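Local coordinates for AlgX/AlgJ SGNH hydrolase-like domain-containing protein (PDB 4NZK), which is of unknown function but belongs to the DHHW family of the SGNH-hydrolase clan, which suggests a hydrolase-like role at or outside the cell membrane, at residues D68-G73 with K214-T219; S75-G80 with S337-N342; I157-R160 with W165-L168; Y172-F177 with P296-S301; V252-P255 with S261-M264. All blocks are in the same frame, centred on the assembly; numbering follows the deposited sequence. Where two conformers were deposited one is given.

Interaction 1. Residues D68-G73 with K214-T219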
# COMPACT_ATOMS: atom_id res chain seq x y z
N ASP A 68 -1.84 -25.64 6.43
CA ASP A 68 -0.61 -26.31 5.99
C ASP A 68 0.53 -26.13 6.99
O ASP A 68 1.67 -25.83 6.63
CB ASP A 68 -0.22 -25.79 4.59
CG ASP A 68 -1.28 -26.13 3.52
OD1 ASP A 68 -1.96 -27.19 3.62
OD2 ASP A 68 -1.43 -25.32 2.57
N GLY A 69 0.19 -26.31 8.27
CA GLY A 69 1.17 -26.28 9.36
C GLY A 69 1.60 -24.91 9.85
O GLY A 69 2.49 -24.82 10.70
N HIS A 70 1.00 -23.83 9.33
CA HIS A 70 1.36 -22.47 9.76
C HIS A 70 0.10 -21.74 10.22
O HIS A 70 -0.96 -21.88 9.63
CB HIS A 70 2.01 -21.62 8.65
CG HIS A 70 3.50 -21.83 8.48
ND1 HIS A 70 4.43 -21.41 9.40
CD2 HIS A 70 4.21 -22.34 7.45
CE1 HIS A 70 5.65 -21.69 8.97
NE2 HIS A 70 5.54 -22.25 7.78
N THR A 71 0.25 -20.95 11.26
CA THR A 71 -0.86 -20.16 11.77
C THR A 71 -0.94 -18.85 11.00
O THR A 71 0.05 -18.11 10.84
CB THR A 71 -0.66 -19.84 13.26
OG1 THR A 71 -0.54 -21.08 13.98
CG2 THR A 71 -1.84 -19.04 13.81
N TRP A 72 -2.16 -18.54 10.60
CA TRP A 72 -2.47 -17.27 9.99
C TRP A 72 -3.45 -16.48 10.86
O TRP A 72 -4.30 -17.05 11.52
CB TRP A 72 -3.21 -17.50 8.68
CG TRP A 72 -2.41 -18.03 7.57
CD1 TRP A 72 -1.88 -19.28 7.46
CD2 TRP A 72 -2.15 -17.37 6.33
NE1 TRP A 72 -1.25 -19.41 6.26
CE2 TRP A 72 -1.42 -18.27 5.54
CE3 TRP A 72 -2.43 -16.09 5.83
CZ2 TRP A 72 -0.98 -17.93 4.24
CZ3 TRP A 72 -2.01 -15.78 4.55
CH2 TRP A 72 -1.27 -16.69 3.79
N GLY A 73 -3.33 -15.15 10.79
CA GLY A 73 -4.37 -14.24 11.24
C GLY A 73 -4.85 -13.54 9.97
O GLY A 73 -4.03 -12.94 9.24
N LYS A 214 2.03 -15.10 17.78
CA LYS A 214 3.39 -14.75 18.23
C LYS A 214 4.36 -15.91 18.06
O LYS A 214 5.54 -15.71 17.80
CB LYS A 214 3.35 -14.27 19.71
CG LYS A 214 4.68 -13.84 20.32
CD LYS A 214 4.53 -13.66 21.82
CE LYS A 214 5.89 -13.44 22.49
NZ LYS A 214 6.60 -12.29 21.88
N ASN A 215 3.83 -17.12 18.17
CA ASN A 215 4.65 -18.32 18.11
C ASN A 215 4.95 -18.81 16.71
O ASN A 215 5.70 -19.78 16.56
CB ASN A 215 4.00 -19.42 18.93
CG ASN A 215 4.01 -19.12 20.44
OD1 ASN A 215 4.83 -18.34 20.93
ND2 ASN A 215 3.11 -19.75 21.16
N ASP A 216 4.46 -18.10 15.68
CA ASP A 216 4.71 -18.51 14.29
C ASP A 216 5.06 -17.27 13.43
O ASP A 216 4.32 -16.82 12.57
CB ASP A 216 3.51 -19.31 13.77
CG ASP A 216 3.85 -20.24 12.61
OD1 ASP A 216 4.97 -20.17 12.04
OD2 ASP A 216 2.97 -21.06 12.24
N PRO A 217 6.20 -16.65 13.71
CA PRO A 217 6.57 -15.45 13.02
C PRO A 217 6.81 -15.61 11.53
O PRO A 217 7.15 -16.69 11.04
CB PRO A 217 7.86 -14.98 13.70
CG PRO A 217 8.29 -16.07 14.55
CD PRO A 217 7.19 -17.07 14.72
N ASP A 218 6.60 -14.50 10.82
CA ASP A 218 6.95 -14.42 9.41
C ASP A 218 8.43 -14.16 9.22
O ASP A 218 9.13 -13.66 10.11
CB ASP A 218 6.23 -13.23 8.77
CG ASP A 218 4.76 -13.50 8.50
OD1 ASP A 218 4.44 -14.21 7.51
OD2 ASP A 218 3.90 -12.89 9.23
N THR A 219 8.87 -14.41 8.00
CA THR A 219 10.13 -13.89 7.53
C THR A 219 9.74 -12.73 6.62
O THR A 219 8.91 -12.90 5.70
CB THR A 219 10.88 -14.93 6.67
OG1 THR A 219 11.20 -16.06 7.49
CG2 THR A 219 12.14 -14.32 6.08
O HOH W 1 1.59 -23.09 13.77

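Interaction 2. Residues S75-G80 with S337-N342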
# COMPACT_ATOMS: atom_id res chain seq x y z
N SER A 75 -7.93 -11.01 8.33
CA SER A 75 -9.03 -10.08 8.60
C SER A 75 -10.21 -10.45 7.68
O SER A 75 -10.05 -10.57 6.47
CB SER A 75 -8.59 -8.64 8.30
OG SER A 75 -7.56 -8.18 9.11
N LEU A 76 -11.38 -10.62 8.27
CA LEU A 76 -12.58 -10.92 7.53
C LEU A 76 -13.17 -9.62 6.97
O LEU A 76 -13.11 -8.58 7.59
CB LEU A 76 -13.59 -11.67 8.42
CG LEU A 76 -13.02 -13.01 8.94
CD1 LEU A 76 -13.88 -13.59 10.04
CD2 LEU A 76 -12.79 -14.04 7.84
N TYR A 77 -13.77 -9.72 5.80
CA TYR A 77 -14.23 -8.54 5.07
C TYR A 77 -15.74 -8.55 4.95
O TYR A 77 -16.33 -9.60 4.66
CB TYR A 77 -13.60 -8.55 3.67
CG TYR A 77 -13.91 -7.32 2.88
CD1 TYR A 77 -13.62 -6.04 3.36
CD2 TYR A 77 -14.41 -7.42 1.60
CE1 TYR A 77 -13.88 -4.91 2.59
CE2 TYR A 77 -14.70 -6.29 0.85
CZ TYR A 77 -14.42 -5.04 1.35
OH TYR A 77 -14.69 -3.90 0.65
N GLY A 78 -16.34 -7.37 5.16
CA GLY A 78 -17.80 -7.21 5.09
C GLY A 78 -18.34 -6.59 3.82
O GLY A 78 -19.55 -6.60 3.57
N GLY A 79 -17.46 -6.08 2.97
CA GLY A 79 -17.89 -5.48 1.72
C GLY A 79 -18.11 -3.97 1.82
O GLY A 79 -17.86 -3.35 2.84
N GLY A 80 -18.57 -3.39 0.71
CA GLY A 80 -18.79 -1.94 0.59
C GLY A 80 -18.61 -1.51 -0.83
O GLY A 80 -17.78 -2.05 -1.59
N SER A 337 -9.68 0.30 3.60
CA SER A 337 -9.49 1.75 3.61
C SER A 337 -10.38 2.43 2.58
O SER A 337 -11.01 3.45 2.88
CB SER A 337 -8.05 2.13 3.31
OG SER A 337 -7.22 1.79 4.37
N ALA A 338 -10.46 1.88 1.36
CA ALA A 338 -11.21 2.53 0.31
C ALA A 338 -12.70 2.53 0.59
O ALA A 338 -13.38 3.47 0.19
CB ALA A 338 -10.96 1.84 -1.02
N VAL A 339 -13.23 1.49 1.23
CA VAL A 339 -14.67 1.41 1.49
C VAL A 339 -15.11 1.97 2.84
O VAL A 339 -16.31 2.18 3.05
CB VAL A 339 -15.25 0.00 1.29
CG1 VAL A 339 -14.85 -0.56 -0.07
CG2 VAL A 339 -14.86 -0.95 2.42
N GLY A 340 -14.15 2.26 3.69
CA GLY A 340 -14.39 2.67 5.07
C GLY A 340 -14.00 4.10 5.38
O GLY A 340 -13.92 4.96 4.49
N GLU A 341 -13.71 4.33 6.65
CA GLU A 341 -13.44 5.67 7.15
C GLU A 341 -12.17 6.32 6.57
O GLU A 341 -12.12 7.54 6.41
CB GLU A 341 -13.41 5.63 8.70
CG GLU A 341 -14.75 5.16 9.29
CD GLU A 341 -14.91 5.36 10.79
OE1 GLU A 341 -14.02 4.94 11.56
OE2 GLU A 341 -15.95 5.90 11.21
N ASN A 342 -11.15 5.53 6.25
CA ASN A 342 -9.92 6.14 5.75
C ASN A 342 -10.11 6.94 4.47
O ASN A 342 -9.44 7.95 4.25
CB ASN A 342 -8.85 5.08 5.51
CG ASN A 342 -8.16 4.63 6.79
OD1 ASN A 342 -8.32 5.25 7.87
ND2 ASN A 342 -7.40 3.55 6.70

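Interaction 3. Residues I157-R160 with W165-L168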
# COMPACT_ATOMS: atom_id res chain seq x y z
N ILE A 157 3.59 -13.75 -0.92
CA ILE A 157 3.18 -12.39 -1.28
C ILE A 157 2.48 -11.67 -0.14
O ILE A 157 2.45 -10.42 -0.10
CB ILE A 157 2.30 -12.34 -2.54
CG1 ILE A 157 1.16 -13.35 -2.47
CG2 ILE A 157 3.19 -12.55 -3.77
CD1 ILE A 157 0.05 -13.03 -3.45
N TYR A 158 1.92 -12.44 0.80
CA TYR A 158 1.27 -11.86 1.97
C TYR A 158 1.89 -12.40 3.25
O TYR A 158 2.35 -13.52 3.30
CB TYR A 158 -0.24 -12.14 2.00
CG TYR A 158 -1.07 -11.24 1.11
CD1 TYR A 158 -1.31 -11.56 -0.22
CD2 TYR A 158 -1.61 -10.04 1.63
CE1 TYR A 158 -2.04 -10.72 -1.01
CE2 TYR A 158 -2.37 -9.20 0.82
CZ TYR A 158 -2.57 -9.57 -0.50
OH TYR A 158 -3.28 -8.78 -1.40
N THR A 159 1.93 -11.57 4.28
CA THR A 159 2.36 -12.08 5.59
C THR A 159 1.24 -12.88 6.22
O THR A 159 0.06 -12.72 5.85
CB THR A 159 2.73 -10.95 6.52
OG1 THR A 159 1.55 -10.24 6.84
CG2 THR A 159 3.75 -10.02 5.84
N ARG A 160 1.60 -13.77 7.15
CA ARG A 160 0.64 -14.50 7.93
C ARG A 160 0.25 -13.73 9.21
O ARG A 160 -0.83 -13.97 9.75
CB ARG A 160 1.18 -15.85 8.36
CG ARG A 160 1.33 -16.83 7.21
CD ARG A 160 1.75 -18.22 7.70
NE ARG A 160 3.16 -18.19 8.08
CZ ARG A 160 3.63 -17.98 9.31
NH1 ARG A 160 2.84 -17.88 10.38
NH2 ARG A 160 4.92 -17.88 9.49
N TRP A 165 0.60 -6.94 3.02
CA TRP A 165 1.35 -7.81 2.12
C TRP A 165 2.84 -7.80 2.47
O TRP A 165 3.36 -6.91 3.17
CB TRP A 165 1.19 -7.38 0.66
CG TRP A 165 1.27 -5.90 0.37
CD1 TRP A 165 1.87 -4.89 1.12
CD2 TRP A 165 0.75 -5.27 -0.79
NE1 TRP A 165 1.72 -3.69 0.48
CE2 TRP A 165 1.06 -3.90 -0.70
CE3 TRP A 165 0.06 -5.75 -1.91
CZ2 TRP A 165 0.68 -3.00 -1.66
CZ3 TRP A 165 -0.30 -4.87 -2.88
CH2 TRP A 165 -0.01 -3.50 -2.76
N GLU A 166 3.53 -8.83 1.99
CA GLU A 166 4.98 -8.78 1.96
C GLU A 166 5.39 -7.84 0.83
O GLU A 166 4.61 -7.62 -0.12
CB GLU A 166 5.55 -10.16 1.64
CG GLU A 166 5.47 -11.20 2.78
CD GLU A 166 6.69 -11.22 3.70
OE1 GLU A 166 7.74 -10.64 3.35
OE2 GLU A 166 6.61 -11.93 4.75
N PRO A 167 6.61 -7.32 0.89
CA PRO A 167 7.12 -6.53 -0.21
C PRO A 167 7.00 -7.24 -1.57
O PRO A 167 6.72 -6.56 -2.57
CB PRO A 167 8.56 -6.24 0.20
CG PRO A 167 8.47 -6.18 1.73
CD PRO A 167 7.53 -7.30 2.06
N LEU A 168 7.08 -8.56 -1.63
CA LEU A 168 6.92 -9.26 -2.92
C LEU A 168 5.52 -9.01 -3.50
O LEU A 168 5.37 -8.85 -4.69
CB LEU A 168 7.21 -10.75 -2.76
CG LEU A 168 7.06 -11.66 -4.01
CD1 LEU A 168 8.01 -11.24 -5.11
CD2 LEU A 168 7.24 -13.12 -3.69

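Interaction 4. Residues Y172-F177 with P296-S301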
# COMPACT_ATOMS: atom_id res chain seq x y z
N TYR A 172 4.38 -6.95 -7.15
CA TYR A 172 3.47 -7.29 -8.25
C TYR A 172 2.43 -6.21 -8.53
O TYR A 172 2.05 -6.00 -9.68
CB TYR A 172 2.82 -8.62 -8.03
CG TYR A 172 3.79 -9.77 -8.18
CD1 TYR A 172 4.47 -9.99 -9.37
CD2 TYR A 172 4.04 -10.63 -7.13
CE1 TYR A 172 5.39 -11.05 -9.50
CE2 TYR A 172 4.94 -11.68 -7.25
CZ TYR A 172 5.60 -11.90 -8.44
OH TYR A 172 6.46 -12.98 -8.58
N ALA A 173 1.95 -5.54 -7.49
CA ALA A 173 1.03 -4.44 -7.66
C ALA A 173 1.73 -3.25 -8.29
O ALA A 173 1.21 -2.66 -9.26
CB ALA A 173 0.37 -4.09 -6.35
N ALA A 174 2.94 -2.94 -7.81
CA ALA A 174 3.73 -1.85 -8.40
C ALA A 174 3.99 -2.13 -9.87
O ALA A 174 3.93 -1.23 -10.72
CB ALA A 174 5.03 -1.64 -7.64
N LYS A 175 4.30 -3.39 -10.17
CA LYS A 175 4.55 -3.78 -11.55
C LYS A 175 3.34 -3.53 -12.45
O LYS A 175 3.47 -3.03 -13.56
CB LYS A 175 4.94 -5.26 -11.58
CG LYS A 175 5.16 -5.82 -12.98
CD LYS A 175 5.75 -7.23 -12.98
CE LYS A 175 5.92 -7.75 -14.40
NZ LYS A 175 6.83 -8.90 -14.37
N ALA A 176 2.16 -3.84 -11.93
CA ALA A 176 0.94 -3.63 -12.72
C ALA A 176 0.74 -2.13 -13.01
O ALA A 176 0.35 -1.74 -14.11
CB ALA A 176 -0.27 -4.16 -11.99
N PHE A 177 0.97 -1.31 -11.99
CA PHE A 177 0.86 0.15 -12.16
C PHE A 177 1.87 0.69 -13.14
O PHE A 177 1.52 1.44 -14.06
CB PHE A 177 0.95 0.87 -10.83
CG PHE A 177 1.25 2.33 -10.97
CD1 PHE A 177 0.34 3.18 -11.52
CD2 PHE A 177 2.46 2.84 -10.53
CE1 PHE A 177 0.67 4.54 -11.67
CE2 PHE A 177 2.79 4.14 -10.70
CZ PHE A 177 1.88 5.01 -11.26
N PRO A 296 9.51 1.48 -2.79
CA PRO A 296 10.82 1.06 -3.30
C PRO A 296 10.80 0.64 -4.78
O PRO A 296 11.82 0.75 -5.47
CB PRO A 296 11.16 -0.14 -2.40
CG PRO A 296 10.51 0.22 -1.08
CD PRO A 296 9.18 0.79 -1.53
N PHE A 297 9.66 0.16 -5.25
CA PHE A 297 9.52 -0.36 -6.63
C PHE A 297 9.21 0.71 -7.64
O PHE A 297 9.05 0.39 -8.81
CB PHE A 297 8.46 -1.45 -6.65
CG PHE A 297 8.71 -2.52 -5.61
CD1 PHE A 297 9.89 -3.25 -5.63
CD2 PHE A 297 7.79 -2.76 -4.60
CE1 PHE A 297 10.16 -4.23 -4.68
CE2 PHE A 297 8.06 -3.72 -3.65
CZ PHE A 297 9.23 -4.46 -3.68
N PHE A 298 9.13 1.97 -7.21
CA PHE A 298 8.93 3.08 -8.15
C PHE A 298 10.20 3.87 -8.45
O PHE A 298 10.24 4.64 -9.43
CB PHE A 298 7.87 4.06 -7.63
CG PHE A 298 6.52 3.44 -7.42
CD1 PHE A 298 6.04 2.47 -8.25
CD2 PHE A 298 5.73 3.87 -6.37
CE1 PHE A 298 4.76 1.96 -8.07
CE2 PHE A 298 4.47 3.34 -6.17
CZ PHE A 298 4.00 2.39 -7.02
N ILE A 299 11.23 3.66 -7.65
CA ILE A 299 12.46 4.45 -7.73
C ILE A 299 13.15 4.33 -9.09
O ILE A 299 13.65 5.31 -9.63
CB ILE A 299 13.40 4.09 -6.56
CG1 ILE A 299 12.82 4.75 -5.28
CG2 ILE A 299 14.82 4.56 -6.83
CD1 ILE A 299 13.45 4.35 -3.98
N ASP A 300 13.11 3.13 -9.67
CA ASP A 300 13.75 2.91 -10.95
C ASP A 300 12.97 3.59 -12.09
O ASP A 300 13.50 3.74 -13.18
CB ASP A 300 13.86 1.41 -11.29
CG ASP A 300 14.78 0.58 -10.34
OD1 ASP A 300 15.80 1.09 -9.81
OD2 ASP A 300 14.46 -0.63 -10.15
N SER A 301 11.68 3.91 -11.88
CA SER A 301 10.77 4.28 -12.97
C SER A 301 10.37 5.76 -13.08
O SER A 301 9.81 6.15 -14.10
CB SER A 301 9.48 3.46 -12.87
OG SER A 301 9.71 2.08 -13.16

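Interaction 5. Residues V252-P255 with S261-M264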
# COMPACT_ATOMS: atom_id res chain seq x y z
N VAL A 252 14.58 2.54 6.86
CA VAL A 252 14.86 2.94 8.22
C VAL A 252 15.07 1.70 9.07
O VAL A 252 14.24 0.80 9.08
CB VAL A 252 13.67 3.77 8.74
CG1 VAL A 252 13.92 4.26 10.17
CG2 VAL A 252 13.48 5.00 7.87
N ASP A 253 16.14 1.67 9.84
CA ASP A 253 16.40 0.51 10.72
C ASP A 253 15.33 0.39 11.80
O ASP A 253 14.87 1.40 12.37
CB ASP A 253 17.77 0.62 11.38
CG ASP A 253 18.91 0.43 10.38
OD1 ASP A 253 18.68 -0.14 9.29
OD2 ASP A 253 20.05 0.84 10.71
N GLN A 254 14.88 -0.84 12.01
CA GLN A 254 13.84 -1.15 12.96
C GLN A 254 14.11 -2.44 13.69
O GLN A 254 14.76 -3.34 13.14
CB GLN A 254 12.52 -1.40 12.23
CG GLN A 254 11.98 -0.25 11.43
CD GLN A 254 11.50 0.90 12.26
OE1 GLN A 254 11.24 0.74 13.44
NE2 GLN A 254 11.38 2.07 11.65
N PRO A 255 13.54 -2.56 14.90
CA PRO A 255 13.56 -3.88 15.49
C PRO A 255 12.66 -4.81 14.64
O PRO A 255 11.88 -4.32 13.81
CB PRO A 255 12.97 -3.65 16.88
CG PRO A 255 12.10 -2.43 16.74
CD PRO A 255 12.72 -1.59 15.66
N SER A 261 7.71 -0.95 9.18
CA SER A 261 8.09 0.45 9.29
C SER A 261 9.50 0.71 8.72
O SER A 261 9.98 1.81 8.74
CB SER A 261 7.97 0.95 10.73
OG SER A 261 6.61 1.00 11.07
N THR A 262 10.17 -0.34 8.25
CA THR A 262 11.40 -0.15 7.47
C THR A 262 11.18 0.89 6.35
O THR A 262 12.07 1.66 6.01
CB THR A 262 11.86 -1.48 6.86
OG1 THR A 262 12.11 -2.41 7.92
CG2 THR A 262 13.08 -1.31 6.01
N PHE A 263 9.99 0.90 5.75
CA PHE A 263 9.68 1.85 4.67
C PHE A 263 9.29 3.23 5.25
O PHE A 263 8.18 3.43 5.72
CB PHE A 263 8.59 1.29 3.78
CG PHE A 263 8.87 -0.13 3.34
CD1 PHE A 263 10.06 -0.44 2.70
CD2 PHE A 263 8.00 -1.15 3.65
CE1 PHE A 263 10.34 -1.76 2.36
CE2 PHE A 263 8.25 -2.45 3.31
CZ PHE A 263 9.43 -2.76 2.66
N MSE A 264 10.27 4.12 5.23
CA MSE A 264 10.16 5.52 5.62
C MSE A 264 9.81 5.79 7.07
O MSE A 264 9.53 6.95 7.44
CB MSE A 264 9.19 6.24 4.71
CG MSE A 264 9.67 6.07 3.27
SE MSE A 264 8.29 6.61 2.00
CE MSE A 264 7.12 5.03 2.16
O HOH W 2 14.58 -2.38 9.25

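Interaction 1. Residues D68-G73 with K214-T219
Asp216 meets His70 and Thr71 in a His-carboxylate hydrogen bond joined by a backbone N-H bond to the same carboxylate, near the protein surface. The contact pins the start of strand 70-75, an outermost strand of the three-stranded antiparallel meander 53-59, 62-67 and 70-75, to the short link between helix 211-214 and strand 218-224. With CG of Asp216 anti to its backbone nitrogen (chi1 -157°), the carboxylate extends toward the strand and brings both oxygens into use. OD1 receives ND1 of His70 at 3.0 Å on its syn side, within the plane of the imidazole; the bond is bent, and ring and carboxylate planes lie 30° apart. ND1 also makes a weak bond to OD2 at 3.2 Å, so the ring nitrogen is shared unevenly between the two oxygens. Two conformers of His70 were deposited, and this geometry is that of one. The straighter contact belongs to the backbone: Thr71 N donates to OD2 of Asp216 at 2.9 Å with an N-H...O angle of 167°, coming from above the carboxylate plane. The hydroxyl of Thr71 has a direct protein partner in Asp66 on strand 62-67. Arg160 lies alongside, hydrogen-bonded to the carbonyl oxygens of Thr71 and Asp216, and its positive charge would probably stabilise the carboxylate. OD2 of Asp216 is also held by one ordered water, which donates to it at 2.9 Å and to Thr71 OG1, likewise at 2.9 Å.

Interaction 2. Residues S75-G80 with S337-N342
Val339, at the last turn of helix 335-339, presses its branched side chain against Tyr77 and the glycine-rich turn that follows strand 70-75. Its CB lies 4.1 Å from Gly80 CA, where the two backbones draw together. From there the branches part. CG1, anti to the valine's own carbonyl carbon, packs 3.6 Å from Gly80 O and 3.4 Å from Tyr77 OH. CG2 touches the same phenol oxygen, also at 3.4 Å, then continues along the ring's rim, 4.1 Å from Tyr77 CE1, and approaches Gly79 O at 3.9 Å. The fork of the valine thus straddles the end of the tyrosine, with CG2 near the ring plane at its edge. Tyr77 reaches this place because its ring extends anti to the backbone nitrogen (chi1 -175°), running from the opposite direction to meet Val339. The chain then folds back over the phenol, setting Gly79 N 3.4 Å above the middle of one ring face. The methyls meet oxygens as well as the ring edge, in van der Waals contact; the phenol oxygen is itself hydrogen-bonded to Ser129, whose hydroxyl also engages Gly80 O. Asn342 ND2 donates a nearly straight bond to Ser337 OG at 2.9 Å, spanning the residues where the chain leaves the helix at Gly340. His126 stacks with the Tyr77 ring and Phe336 meets it edge-to-face, so the contact occupies a corner where the loop between strand 70-75 and helix 83-96 meets helices 126-136 and 335-339.

Interaction 3. Residues I157-R160 with W165-L168
Trp165, the tryptophan of the Asp-His-His-Trp sequence that names the DHHW family, faces Tyr158 across a tight loop leading into helix 167-180. A single beta bridge pairs their backbones. Trp165 CB rests over one face of the Tyr158 ring, offset toward its rim, in a CH-pi contact 4.3 Å from the centroid. The indole turns away from this contact because CG lies between the backbone nitrogen and carbonyl carbon (chi1 43°), and its NE1 is hydrogen-bonded to Tyr290 O. The phenol oxygen of Tyr158 is engaged by Pro108 O. One residue on, Glu166 N donates to Ile157 O at 2.8 Å from above the carbonyl plane, a bent bond of 139°. Glu166 occupies the N-cap position; its chain, bent at chi2, crosses Thr159, with OE2 3.6 Å from Thr159 CG2, while OE1 accepts from Thr221 N on strand 218-224. On the helix itself, Leu168 CG packs 4.0 Å from Ile157 CG2. In one of its two conformers, Thr159 OG1 is hydrogen-bonded to His164 O. The whole is a short buried loop, closed by a single beta bridge, that carries the family's Asp-His-His-Trp sequence up to the N-cap of helix 167-180.

Interaction 4. Residues Y172-F177 with P296-S301
Helix 167-180 passes the connection after strand 282-287 with Ala174 and Phe297 as the nearest backbone points, their CA atoms 6.2 Å apart. The small side chain of Ala174 allows this approach: its CB touches Phe297 CB at 3.6 Å and Phe298 CE1 at 3.6 Å, fitting into the angle between two consecutive phenylalanines. One turn along the helix, Phe177 takes over. Its ring, anti to the backbone nitrogen (chi1 163°), swings out toward the same partner and directs its edge at the face of Phe298, an offset edge-to-face pair with centroids 5.4 Å apart and planes at 76°. The atoms that meet are Phe177 CD2 and Phe298 CE1, 3.5 Å from each other. CE1 of Phe298 therefore serves both helix residues, touching the methyl of Ala174 and the ring of Phe177. The Phe297 ring leads to another partner, Tyr171, which it meets edge-to-face; Phe177 has a second aromatic neighbour of that kind in Phe103. A backbone bond from Ser301 N to Phe298 O, 2.9 Å long, closes a turn in the connection. Beneath the pair, Leu283 and Leu330 touch both Phe177 and Phe298, and Ile285 touches Phe298. This buried layer, a helix and a crossover segment packed over the parallel strands 282-287 and 328-334, is part of the hydrophobic core expected of an alpha/beta fold of the SGNH-hydrolase type.

Interaction 5. Residues V252-P255 with S261-M264
Val252 and Thr262 clasp each other through their backbones and a shared water within the long connection between strands 229-234 and 270-275. Val252 N donates to Thr262 O at 2.8 Å, in the carbonyl plane and on a lone pair, with an N-H...O angle of 160°. In return, the carbonyl oxygen of Val252 receives two weaker approaches: Thr262 CA makes a C-H...O contact at 3.4 Å, and an ordered water donates to it at 3.2 Å. The same water gives its other hydrogen to Thr262 OG1 at 2.8 Å. That hydroxyl has its direct protein partner in Ala259 O, so it holds Thr262 to the residues just before it while also accepting from the water. Ser261 O is served less firmly. Gln254, its chain bent at chi2 (-69°), folds back so that NE2 reaches this oxygen at 3.2 Å in a weak bond of poor angle, while its CG lies 3.7 Å from Thr262 N. Val252 CG2 packs against the backbone of Met264, a selenomethionine, with Val252 CG2 to Met264 C at 3.8 Å. The backbone of Met264 is hydrogen-bonded to that of Ile250, and its oxygen accepts from Lys269 NZ. Thr262 and Phe263 touch Tyr222, and Phe263 also meets Phe220, so this loop is laid against strand 218-224, with Ala293 and Pro296 in the loop before strand 304-309 completing the seat of Phe263.

Overall arrangement
Interactions 3 and 4 lie in the interior and share helix 167-180, one at its start and one along its body; the first mixes backbone bonding with CH-pi packing, the second is wholly apolar and aromatic. Interactions 1, 2 and 5 are only partly buried. Carboxylate chemistry marks interaction 1, water and carbonyls interaction 5, and a valine against a phenol interaction 2. Arg160 ties interaction 3 to interaction 1, whereas Phe263 of interaction 5 touches Pro167 of interaction 3 and Pro296 of interaction 4. Interaction 2 stands apart, across the chain's centre from interactions 4 and 5, although residues 75-80 follow closely on residues 68-73, leaving the end of the same strand.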